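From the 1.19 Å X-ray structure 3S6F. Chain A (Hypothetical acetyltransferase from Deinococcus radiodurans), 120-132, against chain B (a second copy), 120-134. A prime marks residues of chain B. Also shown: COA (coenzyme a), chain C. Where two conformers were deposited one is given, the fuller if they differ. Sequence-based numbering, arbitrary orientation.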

ATOM      1  N   TYR A 120      -5.857   9.769 -13.205  1.00 13.21           N
ATOM      2  CA  TYR A 120      -5.617   8.348 -13.033  1.00 12.84           C
ATOM      3  C   TYR A 120      -6.412   7.483 -14.015  1.00 13.21           C
ATOM      4  O   TYR A 120      -5.920   6.464 -14.500  1.00 14.62           O
ATOM      5  N   GLU A 121      -7.632   7.901 -14.356  1.00 14.75           N
ATOM      6  CA  GLU A 121      -8.414   7.150 -15.339  1.00 16.77           C
ATOM      7  C   GLU A 121      -7.707   7.157 -16.690  1.00 16.29           C
ATOM      8  O   GLU A 121      -7.693   6.131 -17.401  1.00 16.92           O
ATOM      9  N   ARG A 122      -7.054   8.286 -17.038  1.00 16.52           N
ATOM     10  CA  ARG A 122      -6.367   8.317 -18.336  0.50 17.19           C
ATOM     11  C   ARG A 122      -5.153   7.396 -18.391  1.00 17.22           C
ATOM     12  O   ARG A 122      -4.734   6.971 -19.476  1.00 19.90           O
ATOM     13  N   LEU A 123      -4.611   7.032 -17.226  1.00 15.92           N
ATOM     14  CA  LEU A 123      -3.537   6.046 -17.141  1.00 16.12           C
ATOM     15  C   LEU A 123      -4.033   4.571 -17.147  1.00 16.66           C
ATOM     16  O   LEU A 123      -3.231   3.616 -17.067  1.00 18.60           O
ATOM     17  N   GLY A 124      -5.344   4.385 -17.190  1.00 16.36           N
ATOM     18  CA  GLY A 124      -5.958   3.053 -17.206  1.00 16.51           C
ATOM     19  C   GLY A 124      -6.444   2.531 -15.871  1.00 15.82           C
ATOM     20  O   GLY A 124      -6.912   1.405 -15.800  1.00 17.27           O
ATOM     21  N   LEU A 125      -6.344   3.329 -14.820  1.00 14.90           N
ATOM     22  CA  LEU A 125      -6.786   2.869 -13.506  1.00 14.33           C
ATOM     23  C   LEU A 125      -8.303   2.960 -13.412  1.00 14.13           C
ATOM     24  O   LEU A 125      -8.922   3.827 -14.038  1.00 15.42           O
ATOM     25  N   LYS A 126      -8.885   2.051 -12.652  1.00 14.27           N
ATOM     26  CA  LYS A 126     -10.306   2.021 -12.389  1.00 15.62           C
ATOM     27  C   LYS A 126     -10.597   2.500 -10.993  1.00 14.39           C
ATOM     28  O   LYS A 126      -9.681   2.672 -10.203  1.00 13.87           O
ATOM     29  N   ARG A 127     -11.851   2.730 -10.674  1.00 15.39           N
ATOM     30  CA  ARG A 127     -12.245   3.432  -9.484  0.60 15.64           C
ATOM     31  C   ARG A 127     -13.065   2.548  -8.542  1.00 15.05           C
ATOM     32  O   ARG A 127     -14.057   1.927  -8.979  1.00 17.40           O
ATOM     33  N   ALA A 128     -12.684   2.493  -7.273  1.00 14.77           N
ATOM     34  CA  ALA A 128     -13.442   1.818  -6.225  1.00 14.92           C
ATOM     35  C   ALA A 128     -13.403   2.710  -4.978  1.00 14.19           C
ATOM     36  O   ALA A 128     -13.107   3.915  -5.072  1.00 13.93           O
ATOM     37  N   ASN A 129     -13.659   2.146  -3.796  1.00 13.28           N
ATOM     38  CA  ASN A 129     -13.627   2.921  -2.563  1.00 13.03           C
ATOM     39  C   ASN A 129     -12.261   2.803  -1.910  1.00 12.64           C
ATOM     40  O   ASN A 129     -11.780   1.684  -1.715  1.00 13.49           O
ATOM     41  N   ALA A 130     -11.682   3.923  -1.512  1.00 12.68           N
ATOM     42  CA  ALA A 130     -10.481   3.932  -0.636  1.00 12.48           C
ATOM     43  C   ALA A 130     -10.968   4.192   0.782  1.00 11.99           C
ATOM     44  O   ALA A 130     -11.564   5.243   1.053  1.00 15.13           O
HETATM   45  N   MSE A 131     -10.733   3.250   1.679  1.00 11.46           N
HETATM   46  CA  MSE A 131     -11.003   3.473   3.092  1.00 11.62           C
HETATM   47  C   MSE A 131      -9.667   3.824   3.730  1.00 10.85           C
HETATM   48  O   MSE A 131      -8.644   3.188   3.453  1.00 11.36           O
ATOM     49  N   PHE A 132      -9.648   4.860   4.534  1.00 11.29           N
ATOM     50  CA  PHE A 132      -8.397   5.401   5.029  1.00 11.42           C
ATOM     51  C   PHE A 132      -8.461   6.001   6.407  1.00 11.23           C
ATOM     52  O   PHE A 132      -9.512   6.384   6.912  1.00 12.60           O
TER
ATOM     53  N   TYR B 120     -15.774  -1.095   7.356  1.00 13.21           N
ATOM     54  CA  TYR B 120     -14.625  -0.231   7.560  1.00 12.84           C
ATOM     55  C   TYR B 120     -14.987   1.098   8.229  1.00 13.21           C
ATOM     56  O   TYR B 120     -14.231   1.616   9.051  1.00 14.62           O
ATOM     57  N   GLU B 121     -16.165   1.642   7.922  1.00 14.75           N
ATOM     58  CA  GLU B 121     -16.594   2.878   8.578  1.00 16.77           C
ATOM     59  C   GLU B 121     -16.751   2.651  10.077  1.00 16.29           C
ATOM     60  O   GLU B 121     -16.387   3.525  10.891  1.00 16.92           O
ATOM     61  N   ARG B 122     -17.232   1.453  10.472  1.00 16.52           N
ATOM     62  CA  ARG B 122     -17.394   1.212  11.911  0.50 17.19           C
ATOM     63  C   ARG B 122     -16.066   1.113  12.654  1.00 17.22           C
ATOM     64  O   ARG B 122     -16.006   1.345  13.869  1.00 19.90           O
ATOM     65  N   LEU B 123     -14.983   0.825  11.928  1.00 15.92           N
ATOM     66  CA  LEU B 123     -13.638   0.841  12.497  1.00 16.12           C
ATOM     67  C   LEU B 123     -12.990   2.255  12.544  1.00 16.66           C
ATOM     68  O   LEU B 123     -11.836   2.425  12.993  1.00 18.60           O
ATOM     69  N   GLY B 124     -13.702   3.252  12.041  1.00 16.36           N
ATOM     70  CA  GLY B 124     -13.224   4.639  12.019  1.00 16.51           C
ATOM     71  C   GLY B 124     -12.602   5.106  10.722  1.00 15.82           C
ATOM     72  O   GLY B 124     -12.129   6.230  10.652  1.00 17.27           O
ATOM     73  N   LEU B 125     -12.597   4.266   9.699  1.00 14.90           N
ATOM     74  CA  LEU B 125     -11.997   4.663   8.427  1.00 14.33           C
ATOM     75  C   LEU B 125     -12.957   5.565   7.664  1.00 14.13           C
ATOM     76  O   LEU B 125     -14.179   5.436   7.792  1.00 15.42           O
ATOM     77  N   LYS B 126     -12.393   6.482   6.898  1.00 14.27           N
ATOM     78  CA  LYS B 126     -13.142   7.381   6.050  1.00 15.62           C
ATOM     79  C   LYS B 126     -13.022   6.972   4.607  1.00 14.39           C
ATOM     80  O   LYS B 126     -12.219   6.109   4.282  1.00 13.87           O
ATOM     81  N   ARG B 127     -13.810   7.560   3.736  1.00 15.39           N
ATOM     82  CA  ARG B 127     -13.989   7.089   2.390  0.60 15.64           C
ATOM     83  C   ARG B 127     -13.512   8.109   1.356  1.00 15.05           C
ATOM     84  O   ARG B 127     -13.915   9.290   1.416  1.00 17.40           O
ATOM     85  N   ALA B 128     -12.683   7.679   0.415  1.00 14.77           N
ATOM     86  CA  ALA B 128     -12.256   8.487  -0.723  1.00 14.92           C
ATOM     87  C   ALA B 128     -12.264   7.583  -1.962  1.00 14.19           C
ATOM     88  O   ALA B 128     -12.905   6.516  -1.961  1.00 13.93           O
ATOM     89  N   ASN B 129     -11.539   7.958  -3.017  1.00 13.28           N
ATOM     90  CA  ASN B 129     -11.482   7.148  -4.226  1.00 13.03           C
ATOM     91  C   ASN B 129     -10.272   6.232  -4.182  1.00 12.64           C
ATOM     92  O   ASN B 129      -9.160   6.713  -3.947  1.00 13.49           O
ATOM     93  N   ALA B 130     -10.465   4.959  -4.477  1.00 12.68           N
ATOM     94  CA  ALA B 130      -9.342   4.017  -4.724  1.00 12.48           C
ATOM     95  C   ALA B 130      -9.192   3.893  -6.233  1.00 11.99           C
ATOM     96  O   ALA B 130     -10.126   3.455  -6.917  1.00 15.13           O
HETATM   97  N   MSE B 131      -8.041   4.278  -6.755  1.00 11.46           N
HETATM   98  CA  MSE B 131      -7.734   4.041  -8.158  1.00 11.62           C
HETATM   99  C   MSE B 131      -6.853   2.800  -8.196  1.00 10.85           C
HETATM  100  O   MSE B 131      -5.925   2.655  -7.393  1.00 11.36           O
ATOM    101  N   PHE B 132      -7.162   1.881  -9.079  1.00 11.29           N
ATOM    102  CA  PHE B 132      -6.520   0.581  -9.062  1.00 11.42           C
ATOM    103  C   PHE B 132      -6.346  -0.063 -10.411  1.00 11.23           C
ATOM    104  O   PHE B 132      -7.026   0.247 -11.383  1.00 12.60           O
ATOM    105  N   LEU B 133      -5.404  -1.000 -10.428  1.00 11.25           N
ATOM    106  CA  LEU B 133      -5.136  -1.918 -11.531  1.00 11.10           C
ATOM    107  C   LEU B 133      -5.270  -3.348 -11.006  1.00 11.15           C
ATOM    108  O   LEU B 133      -4.820  -3.645  -9.886  1.00 11.07           O
ATOM    109  N   ARG B 134      -5.797  -4.248 -11.846  1.00 12.07           N
ATOM    110  CA  ARG B 134      -5.831  -5.671 -11.578  1.00 12.43           C
ATOM    111  C   ARG B 134      -5.250  -6.411 -12.750  1.00 12.95           C
ATOM    112  O   ARG B 134      -5.800  -6.348 -13.851  1.00 15.73           O
TER

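Strand 126-132 pairs antiparallel with strand 126-134 of chain B about Asn129 and Asn129′, and the strongest side-chain bonds lie beside that centre. Arg127, extended with chi1 to chi3 all t, brings its guanidinium edge-on to Asn129′, so that one oxygen accepts twice: NE to Asn129′ OD1 is 3.0 Å and NH2 to Asn129′ OD1 is 2.9 Å. Arg127′ repeats the pair on Asn129 OD1. Each asparagine (chi1 m) leaves its backbone with CA-to-CB pointing away, yet its end comes back within reach of the arginine; its ND2 is hydrogen-bonded elsewhere in the structure. A water joins each asparagine to the opposing backbone: water 1 lies 2.9 Å from Asn129′ OD1 and 3.1 Å from Ala128 O, and water 2 makes the equivalent link between Asn129 OD1 and Ala128′ O. Beneath these contacts runs the backbone ladder, with Ala128 N to Ala130′ O at 2.8 Å and Lys126 N to Phe132′ O at 2.9 Å, each with its symmetric counterpart.

Met131 shares a sheet face with Arg127′. It is selenomethionine, coiled with all three chi angles m, and it is deeply covered by the other chain. Its SE lies 4.0 Å from Arg127′ CG, its CB 3.7 Å from Leu125′ CD2, its CG 3.8 Å from Tyr120′ CB and its CE 3.7 Å from Glu121′ CG, so the aliphatic part of the glutamate helps to line the pocket. Leu125 (m, p) points toward the partner strand and also meets Leu133′ (m, t), CG to CG 3.9 Å.

The other face carries the alanines, Phe132 and Lys126. At the centre of this face Ala130 CB and Ala130′ CB are 3.9 Å apart; their facing N atoms are both donors and do not bond each other. Phe132 (chi1 p) turns its ring back across the partner strand: Lys126′ CB sits over one face, 4.1 Å from the ring centroid in a CH-pi contact, and Phe132 CE1 reaches Ala128′ CB at 3.7 Å. The end of the lysine (chi1 and chi2 m) leads away from the interface.

At the margin, Tyr120 (chi1 m) starts toward the other chain, but its ring leads away; Tyr120 OH approaches coenzyme A C3P at 3.5 Å. Arg122 makes no contact with the other stretch, and its NH1 lies 3.5 Å from coenzyme A O2B.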

ATOM      1  CB  TYR A 120      -5.885   7.913 -11.589  1.00 12.24           C
ATOM      2  CG  TYR A 120      -4.900   8.498 -10.614  1.00 11.32           C
ATOM      3  CD1 TYR A 120      -3.580   8.068 -10.618  1.00 11.61           C
ATOM      4  CD2 TYR A 120      -5.268   9.449  -9.674  1.00 11.84           C
ATOM      5  CE1 TYR A 120      -2.627   8.594  -9.738  1.00 10.88           C
ATOM      6  CE2 TYR A 120      -4.316   9.967  -8.773  1.00 13.58           C
ATOM      7  CZ  TYR A 120      -3.013   9.533  -8.814  1.00 11.99           C
ATOM      8  OH  TYR A 120      -2.084  10.011  -7.911  1.00 15.13           O
ATOM      9  CB  GLU A 121      -9.829   7.695 -15.459  1.00 18.35           C
ATOM     10  CG  GLU A 121     -10.641   7.324 -14.215  1.00 21.36           C
ATOM     11  CD  GLU A 121     -12.072   7.806 -14.202  1.00 28.64           C
ATOM     12  OE1 GLU A 121     -12.320   8.887 -14.790  1.00 29.26           O
ATOM     13  OE2 GLU A 121     -12.914   7.127 -13.543  1.00 31.18           O
ATOM     14  CB  ARG A 122      -6.002   9.747 -18.720  0.50 17.13           C
ATOM     15  CG  ARG A 122      -7.225  10.563 -19.125  0.50 20.48           C
ATOM     16  CD  ARG A 122      -6.882  12.005 -19.572  0.50 22.50           C
ATOM     17  NE  ARG A 122      -7.795  12.988 -18.961  0.50 25.49           N
ATOM     18  CZ  ARG A 122      -7.466  13.868 -18.017  0.50 22.55           C
ATOM     19  NH1 ARG A 122      -6.224  13.970 -17.543  0.50 24.33           N
ATOM     20  NH2 ARG A 122      -8.396  14.694 -17.565  0.50 28.48           N
ATOM     21  CB  LEU A 123      -2.699   6.295 -15.892  1.00 14.73           C
ATOM     22  CG  LEU A 123      -1.884   7.578 -15.886  1.00 15.05           C
ATOM     23  CD1 LEU A 123      -1.441   7.957 -14.505  1.00 15.08           C
ATOM     24  CD2 LEU A 123      -0.686   7.371 -16.785  1.00 20.08           C
ATOM     25  CB  LEU A 125      -6.120   3.637 -12.357  1.00 13.38           C
ATOM     26  CG  LEU A 125      -4.632   3.312 -12.127  1.00 12.98           C
ATOM     27  CD1 LEU A 125      -3.704   3.869 -13.190  1.00 16.48           C
ATOM     28  CD2 LEU A 125      -4.195   3.804 -10.735  1.00 13.11           C
ATOM     29  CB  LYS A 126     -10.842   0.615 -12.684  1.00 19.07           C
ATOM     30  CG  LYS A 126     -10.657   0.189 -14.169  1.00 25.54           C
ATOM     31  CD  LYS A 126     -11.224   1.199 -15.198  1.00 34.06           C
ATOM     32  CE  LYS A 126     -11.102   0.662 -16.652  1.00 38.15           C
ATOM     33  NZ  LYS A 126     -10.766   1.714 -17.691  1.00 40.40           N
ATOM     34  CB  ARG A 127     -13.078   4.624  -9.947  0.60 17.30           C
ATOM     35  CG  ARG A 127     -13.369   5.669  -8.950  0.60 19.21           C
ATOM     36  CD  ARG A 127     -14.193   6.843  -9.587  0.60 19.99           C
ATOM     37  NE  ARG A 127     -14.452   7.900  -8.610  0.60 22.59           N
ATOM     38  CZ  ARG A 127     -15.034   9.063  -8.887  0.60 22.07           C
ATOM     39  NH1 ARG A 127     -15.449   9.323 -10.121  0.60 24.57           N
ATOM     40  NH2 ARG A 127     -15.212   9.954  -7.924  0.60 20.40           N
ATOM     41  CB  ALA A 128     -12.882   0.384  -5.928  1.00 16.44           C
ATOM     42  CB  ASN A 129     -14.666   2.416  -1.581  1.00 13.78           C
ATOM     43  CG  ASN A 129     -16.061   2.408  -2.159  1.00 16.65           C
ATOM     44  OD1 ASN A 129     -16.655   3.463  -2.320  1.00 20.66           O
ATOM     45  ND2 ASN A 129     -16.555   1.249  -2.514  1.00 17.30           N
ATOM     46  CB  ALA A 130      -9.489   5.002  -1.055  1.00 12.76           C
HETATM   47  CB  MSE A 131     -11.570   2.227   3.743  1.00 11.82           C
HETATM   48  CG  MSE A 131     -12.784   1.651   3.023  1.00 13.02           C
HETATM   49 SE   MSE A 131     -14.259   2.911   2.773  0.75 12.69          SE
HETATM   50  CE  MSE A 131     -14.504   3.489   4.635  1.00 14.12           C
ATOM     51  CB  PHE A 132      -7.818   6.412   4.016  1.00 13.00           C
ATOM     52  CG  PHE A 132      -8.564   7.720   3.992  1.00 13.32           C
ATOM     53  CD1 PHE A 132      -9.690   7.872   3.197  1.00 15.70           C
ATOM     54  CD2 PHE A 132      -8.182   8.784   4.791  1.00 14.83           C
ATOM     55  CE1 PHE A 132     -10.425   9.065   3.205  1.00 16.79           C
ATOM     56  CE2 PHE A 132      -8.886   9.980   4.794  1.00 16.72           C
ATOM     57  CZ  PHE A 132     -10.015  10.105   4.009  1.00 16.97           C
TER
ATOM     58  CB  TYR B 120     -13.876   0.011   6.246  1.00 12.24           C
ATOM     59  CG  TYR B 120     -13.218  -1.233   5.716  1.00 11.32           C
ATOM     60  CD1 TYR B 120     -12.120  -1.772   6.373  1.00 11.61           C
ATOM     61  CD2 TYR B 120     -13.652  -1.862   4.559  1.00 11.84           C
ATOM     62  CE1 TYR B 120     -11.484  -2.935   5.923  1.00 10.88           C
ATOM     63  CE2 TYR B 120     -13.003  -3.022   4.090  1.00 13.58           C
ATOM     64  CZ  TYR B 120     -11.930  -3.542   4.774  1.00 11.99           C
ATOM     65  OH  TYR B 120     -11.268  -4.657   4.301  1.00 15.13           O
ATOM     66  CB  GLU B 121     -17.879   3.416   7.968  1.00 18.35           C
ATOM     67  CG  GLU B 121     -17.597   4.000   6.580  1.00 21.36           C
ATOM     68  CD  GLU B 121     -18.793   4.571   5.857  1.00 28.64           C
ATOM     69  OE1 GLU B 121     -19.907   4.036   6.076  1.00 29.26           O
ATOM     70  OE2 GLU B 121     -18.585   5.505   5.026  1.00 31.18           O
ATOM     71  CB  ARG B 122     -18.266  -0.016  12.159  0.50 17.13           C
ATOM     72  CG  ARG B 122     -19.733   0.247  11.836  0.50 20.48           C
ATOM     73  CD  ARG B 122     -20.653  -0.964  12.128  0.50 22.50           C
ATOM     74  NE  ARG B 122     -21.591  -1.204  11.016  0.50 25.49           N
ATOM     75  CZ  ARG B 122     -21.545  -2.234  10.173  0.50 22.55           C
ATOM     76  NH1 ARG B 122     -20.632  -3.201  10.282  0.50 24.33           N
ATOM     77  NH2 ARG B 122     -22.461  -2.320   9.222  0.50 28.48           N
ATOM     78  CB  LEU B 123     -12.731  -0.107  11.720  1.00 14.73           C
ATOM     79  CG  LEU B 123     -13.058  -1.586  11.846  1.00 15.05           C
ATOM     80  CD1 LEU B 123     -12.423  -2.397  10.756  1.00 15.08           C
ATOM     81  CD2 LEU B 123     -12.573  -2.054  13.201  1.00 20.08           C
ATOM     82  CB  LEU B 125     -11.579   3.461   7.572  1.00 13.38           C
ATOM     83  CG  LEU B 125     -10.343   2.693   8.078  1.00 12.98           C
ATOM     84  CD1 LEU B 125     -10.595   1.865   9.324  1.00 16.48           C
ATOM     85  CD2 LEU B 125      -9.782   1.801   6.956  1.00 13.11           C
ATOM     86  CB  LYS B 126     -12.690   8.822   6.322  1.00 19.07           C
ATOM     87  CG  LYS B 126     -12.949   9.277   7.786  1.00 25.54           C
ATOM     88  CD  LYS B 126     -14.408   9.080   8.268  1.00 34.06           C
ATOM     89  CE  LYS B 126     -14.621   9.653   9.696  1.00 38.15           C
ATOM     90  NZ  LYS B 126     -15.552   8.839  10.576  1.00 40.40           N
ATOM     91  CB  ARG B 127     -15.485   6.830   2.224  0.60 17.30           C
ATOM     92  CG  ARG B 127     -15.907   6.070   1.034  0.60 19.21           C
ATOM     93  CD  ARG B 127     -17.461   5.851   1.028  0.60 19.99           C
ATOM     94  NE  ARG B 127     -17.881   5.066  -0.132  0.60 22.59           N
ATOM     95  CZ  ARG B 127     -19.120   4.632  -0.347  0.60 22.07           C
ATOM     96  NH1 ARG B 127     -20.087   4.927   0.513  0.60 24.57           N
ATOM     97  NH2 ARG B 127     -19.388   3.920  -1.431  0.60 20.40           N
ATOM     98  CB  ALA B 128     -10.845   9.131  -0.487  1.00 16.44           C
ATOM     99  CB  ASN B 129     -11.369   8.025  -5.459  1.00 13.78           C
ATOM    100  CG  ASN B 129     -12.483   9.038  -5.559  1.00 16.65           C
ATOM    101  OD1 ASN B 129     -13.608   8.672  -5.863  1.00 20.66           O
ATOM    102  ND2 ASN B 129     -12.192  10.279  -5.258  1.00 17.30           N
ATOM    103  CB  ALA B 130      -9.605   2.655  -4.108  1.00 12.76           C
HETATM  104  CB  MSE B 131      -6.991   5.216  -8.762  1.00 11.82           C
HETATM  105  CG  MSE B 131      -7.685   6.557  -8.558  1.00 13.02           C
HETATM  106 SE   MSE B 131      -9.529   6.628  -9.205  0.75 12.69          SE
HETATM  107  CE  MSE B 131      -9.241   6.033 -11.055  1.00 14.12           C
ATOM    108  CB  PHE B 132      -7.261  -0.365  -8.093  1.00 13.00           C
ATOM    109  CG  PHE B 132      -8.585  -0.843  -8.629  1.00 13.32           C
ATOM    110  CD1 PHE B 132      -9.732  -0.084  -8.448  1.00 15.70           C
ATOM    111  CD2 PHE B 132      -8.690  -2.019  -9.353  1.00 14.83           C
ATOM    112  CE1 PHE B 132     -10.960  -0.489  -8.987  1.00 16.79           C
ATOM    113  CE2 PHE B 132      -9.902  -2.446  -9.874  1.00 16.72           C
ATOM    114  CZ  PHE B 132     -11.029  -1.666  -9.699  1.00 16.97           C
ATOM    115  CB  LEU B 133      -3.711  -1.758 -12.106  1.00 12.35           C
ATOM    116  CG  LEU B 133      -3.444  -0.410 -12.702  1.00 13.07           C
ATOM    117  CD1 LEU B 133      -1.938  -0.281 -12.959  1.00 16.12           C
ATOM    118  CD2 LEU B 133      -4.255  -0.179 -13.966  1.00 15.49           C
ATOM    119  CB  ARG B 134      -7.245  -6.188 -11.251  1.00 13.61           C
ATOM    120  CG  ARG B 134      -7.852  -5.630 -10.005  1.00 12.62           C
ATOM    121  CD  ARG B 134      -7.177  -6.092  -8.704  1.00 13.18           C
ATOM    122  NE  ARG B 134      -7.660  -5.460  -7.473  1.00 12.64           N
ATOM    123  CZ  ARG B 134      -7.083  -4.456  -6.830  1.00 11.61           C
ATOM    124  NH1 ARG B 134      -6.056  -3.828  -7.325  1.00 11.24           N
ATOM    125  NH2 ARG B 134      -7.598  -4.017  -5.690  1.00 14.17           N
TER
HETATM  126  N1A COA C 200      -7.560  19.032 -10.601  0.50 19.17           N
HETATM  127  C2A COA C 200      -7.967  18.781 -11.894  0.50 18.02           C
HETATM  128  N3A COA C 200      -7.145  18.166 -12.811  0.50 17.18           N
HETATM  129  C4A COA C 200      -5.893  17.823 -12.419  0.50 14.87           C
HETATM  130  C5A COA C 200      -5.448  18.093 -11.128  0.50 17.28           C
HETATM  131  C6A COA C 200      -6.302  18.681 -10.197  0.50 19.22           C
HETATM  132  N6A COA C 200      -5.927  18.919  -8.934  0.50 20.54           N
HETATM  133  N7A COA C 200      -4.168  17.644 -11.042  0.50 16.85           N
HETATM  134  C8A COA C 200      -3.822  17.127 -12.241  0.50 15.64           C
HETATM  135  N9A COA C 200      -4.875  17.232 -13.105  0.50 15.18           N
HETATM  136  C1B COA C 200      -4.937  16.752 -14.484  0.50 14.74           C
HETATM  137  C2B COA C 200      -5.159  17.882 -15.480  0.50 14.37           C
HETATM  138  O2B COA C 200      -5.918  17.328 -16.510  0.50 16.48           O
HETATM  139  C3B COA C 200      -3.778  18.216 -16.023  0.50 13.59           C
HETATM  140  O3B COA C 200      -3.786  18.814 -17.307  0.50 14.42           O
HETATM  141  P3B COA C 200      -3.669  20.426 -17.462  0.50 15.64           P
HETATM  142  O7A COA C 200      -4.843  21.008 -16.716  0.50 17.04           O
HETATM  143  O8A COA C 200      -2.364  20.859 -16.844  0.50 15.62           O
HETATM  144  O9A COA C 200      -3.724  20.676 -18.950  0.50 19.60           O
HETATM  145  C4B COA C 200      -3.167  16.824 -16.008  0.50 11.99           C
HETATM  146  O4B COA C 200      -3.709  16.180 -14.862  0.50 13.84           O
HETATM  147  C5B COA C 200      -1.652  16.834 -15.937  0.50 10.82           C
HETATM  148  O5B COA C 200      -1.169  15.547 -16.275  0.50  9.28           O
HETATM  149  P1A COA C 200       0.430  15.364 -16.405  0.50 11.56           P
HETATM  150  O1A COA C 200       0.624  13.967 -16.880  0.50 11.15           O
HETATM  151  O2A COA C 200       1.076  16.474 -17.183  0.50 11.63           O
HETATM  152  O3A COA C 200       0.844  15.398 -14.865  0.50 10.54           O
HETATM  153  P2A COA C 200       1.564  16.571 -14.038  0.50 11.05           P
HETATM  154  O4A COA C 200       0.854  17.853 -14.255  0.50 10.89           O
HETATM  155  O5A COA C 200       3.021  16.512 -14.338  0.50 11.37           O
HETATM  156  O6A COA C 200       1.344  15.996 -12.573  0.50 11.13           O
HETATM  157  CBP COA C 200       0.028  15.697 -10.601  0.50 10.60           C
HETATM  158  CCP COA C 200       0.040  15.635 -12.119  0.50 10.04           C
HETATM  159  CDP COA C 200       1.102  14.743 -10.045  0.50 12.12           C
HETATM  160  CEP COA C 200      -1.358  15.238 -10.095  0.50 11.66           C
HETATM  161  CAP COA C 200       0.305  17.164 -10.224  0.50 11.19           C
HETATM  162  OAP COA C 200      -0.811  17.982 -10.522  0.50 12.80           O
HETATM  163  C9P COA C 200       0.613  17.291  -8.750  0.50 13.54           C
HETATM  164  O9P COA C 200       1.850  17.112  -8.302  0.50  7.74           O
HETATM  165  N8P COA C 200      -0.341  17.641  -7.899  0.50 12.74           N
HETATM  166  C7P COA C 200      -0.093  17.776  -6.468  0.50 13.36           C
HETATM  167  C6P COA C 200       0.032  16.438  -5.726  0.50 13.04           C
HETATM  168  C5P COA C 200      -1.077  15.507  -6.127  0.50 14.26           C
HETATM  169  O5P COA C 200      -2.241  15.918  -6.148  0.50 15.80           O
HETATM  170  N4P COA C 200      -0.705  14.255  -6.428  0.50 15.49           N
HETATM  171  C3P COA C 200      -1.644  13.171  -6.592  0.50 18.50           C
HETATM  172  C2P COA C 200      -1.557  12.282  -5.352  0.50 22.34           C
HETATM  173  S1P COA C 200      -2.242  13.068  -3.854  0.50 29.05           S
HETATM  174  O   HOH W   1     -15.116   6.159  -5.639  1.00 34.91           O
HETATM  175  O   HOH W   2     -15.860   6.262  -2.736  1.00 34.91           O